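Local coordinates for protein diguanylate cyclase TpbB (Pseudomonas aeruginosa, PDB 4IOB) that makes the second messenger cyclic-di-GMP by condensing two GTP molecules, here represented by its cytoplasmic GGDEF catalytic domain, at residues A58-G63 with A101-P106. Residues are numbered along the deposited sequence; the frame is centred on the assembly and turned at random.
Sequences AMRIRG and ASMQAP
Ser-102 is the first residue of 101-106 to meet Arg-60, and their CA atoms, 6.4 Å apart, are the closest CA pair between the two segments. Its hydroxyl lies beside the root of the arginine, with OG 3.9 Å from Arg-60 CB, but its hydrogen bond goes back to Ile-99 O of helix 89-102. Ser-102 O lies 3.1 Å from Arg-60 NH1, obliquely to the guanidinium, and also beside CD of the same arginine. The Met-103 side chain then crosses the arginine obliquely: with chi2 at -56° the chain turns SD to within 3.6 Å of Arg-60 CD. This methionine is buried and also touches Thr-117; its side chain lies about 6 Å from that of Ser-35, a magnesium-binding residue.

In the GGDEF fold, helices 47-62 and 89-102 both pack beside the central mixed sheet, and here Arg-60, near the end of the first, reaches across to the chain leaving the second. From CG to NE the arginine runs extended, which carries its charged end past Met-103 to the backbone of the next residues. Ala-105 offers its carbonyl O near the guanidinium plane, bonded to Arg-60 NH1 and more weakly to NH2 at 3.1 Å. Just ahead of strand 107-108, Pro-106 O takes a second bond from Arg-60 NH2, at 3.0 Å with an N-H...O angle of 148°; the nitrogen sits well above the Pro-106 carbonyl plane, though the oxygen stays close to the guanidinium plane.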
loop_
_atom_site.group_PDB
_atom_site.type_symbol
_atom_site.label_atom_id
_atom_site.label_comp_id
_atom_site.label_asym_id
_atom_site.label_seq_id
_atom_site.Cartn_x
_atom_site.Cartn_y
_atom_site.Cartn_z
ATOM N N ALA A 58 -3.111 7.914 -5.060
ATOM C CA ALA A 58 -2.176 8.452 -4.078
ATOM C C ALA A 58 -2.903 9.285 -3.029
ATOM O O ALA A 58 -2.640 9.161 -1.833
ATOM C CB ALA A 58 -1.104 9.282 -4.767
ATOM N N MET A 59 -3.820 10.133 -3.483
ATOM C CA MET A 59 -4.596 10.975 -2.581
ATOM C C MET A 59 -5.539 10.141 -1.721
ATOM O O MET A 59 -5.688 10.391 -0.526
ATOM C CB MET A 59 -5.389 12.022 -3.367
ATOM C CG MET A 59 -4.529 13.088 -4.025
ATOM S SD MET A 59 -3.574 14.051 -2.834
ATOM C CE MET A 59 -4.886 14.773 -1.852
ATOM N N ARG A 60 -6.172 9.148 -2.335
ATOM C CA ARG A 60 -7.118 8.296 -1.623
ATOM C C ARG A 60 -6.430 7.467 -0.544
ATOM O O ARG A 60 -7.045 7.108 0.461
ATOM C CB ARG A 60 -7.874 7.392 -2.600
ATOM C CG ARG A 60 -8.771 8.154 -3.561
ATOM C CD ARG A 60 -9.722 7.227 -4.297
ATOM N NE ARG A 60 -10.671 7.971 -5.121
ATOM C CZ ARG A 60 -11.653 7.413 -5.819
ATOM N NH1 ARG A 60 -11.822 6.098 -5.796
ATOM N NH2 ARG A 60 -12.469 8.169 -6.541
ATOM N N ILE A 61 -5.154 7.163 -0.754
ATOM C CA ILE A 61 -4.377 6.432 0.238
ATOM C C ILE A 61 -3.964 7.359 1.377
ATOM O O ILE A 61 -4.148 7.038 2.551
ATOM C CB ILE A 61 -3.118 5.795 -0.380
ATOM C CG1 ILE A 61 -3.505 4.806 -1.481
ATOM C CG2 ILE A 61 -2.290 5.103 0.693
ATOM C CD1 ILE A 61 -2.321 4.137 -2.146
ATOM N N ARG A 62 -3.412 8.514 1.019
ATOM C CA ARG A 62 -2.961 9.488 2.004
ATOM C C ARG A 62 -4.115 9.993 2.864
ATOM O O ARG A 62 -3.966 10.174 4.072
ATOM C CB ARG A 62 -2.272 10.665 1.311
ATOM C CG ARG A 62 -1.825 11.768 2.255
ATOM C CD ARG A 62 -0.782 11.266 3.241
ATOM N NE ARG A 62 -0.340 12.319 4.152
ATOM C CZ ARG A 62 -0.935 12.605 5.306
ATOM N NH1 ARG A 62 -1.999 11.915 5.697
ATOM N NH2 ARG A 62 -0.465 13.581 6.073
ATOM N N GLY A 63 -5.262 10.220 2.233
ATOM C CA GLY A 63 -6.426 10.746 2.935
ATOM C C GLY A 63 -7.024 9.757 3.915
ATOM O O GLY A 63 -8.070 10.015 4.512
ATOM N N ALA A 101 -11.882 0.536 0.752
ATOM C CA ALA A 101 -13.243 1.058 0.729
ATOM C C ALA A 101 -13.307 2.434 0.074
ATOM O O ALA A 101 -14.359 2.852 -0.409
ATOM C CB ALA A 101 -13.814 1.113 2.138
ATOM N N SER A 102 -12.178 3.135 0.059
ATOM C CA SER A 102 -12.113 4.460 -0.547
ATOM C C SER A 102 -12.020 4.363 -2.066
ATOM O O SER A 102 -12.284 5.333 -2.777
ATOM C CB SER A 102 -10.920 5.246 0.000
ATOM O OG SER A 102 -9.695 4.661 -0.405
ATOM N N MET A 103 -11.643 3.187 -2.558
ATOM C CA MET A 103 -11.514 2.959 -3.992
ATOM C C MET A 103 -12.841 2.535 -4.609
ATOM O O MET A 103 -12.977 2.471 -5.832
ATOM C CB MET A 103 -10.448 1.900 -4.273
ATOM C CG MET A 103 -9.028 2.370 -4.010
ATOM S SD MET A 103 -8.626 3.852 -4.953
ATOM C CE MET A 103 -8.907 3.278 -6.625
ATOM N N GLN A 104 -13.818 2.247 -3.756
ATOM C CA GLN A 104 -15.125 1.799 -4.218
ATOM C C GLN A 104 -15.823 2.883 -5.034
ATOM O O GLN A 104 -16.702 2.594 -5.846
ATOM C CB GLN A 104 -15.993 1.376 -3.030
ATOM C CG GLN A 104 -17.172 0.494 -3.405
ATOM C CD GLN A 104 -17.786 -0.194 -2.204
ATOM O OE1 GLN A 104 -17.253 0.092 -1.021
ATOM N NE2 GLN A 104 -18.728 -0.975 -2.335
ATOM N N ALA A 105 -15.426 4.133 -4.814
ATOM C CA ALA A 105 -15.967 5.254 -5.573
ATOM C C ALA A 105 -15.187 5.446 -6.868
ATOM O O ALA A 105 -13.957 5.514 -6.853
ATOM C CB ALA A 105 -15.939 6.525 -4.740
ATOM N N PRO A 106 -15.904 5.532 -7.999
ATOM C CA PRO A 106 -15.306 5.662 -9.327
ATOM C C PRO A 106 -14.349 6.847 -9.433
ATOM O O PRO A 106 -14.519 7.847 -8.736
ATOM C CB PRO A 106 -16.519 5.885 -10.235
ATOM C CG PRO A 106 -17.652 5.246 -9.510
ATOM C CD PRO A 106 -17.375 5.485 -8.055
#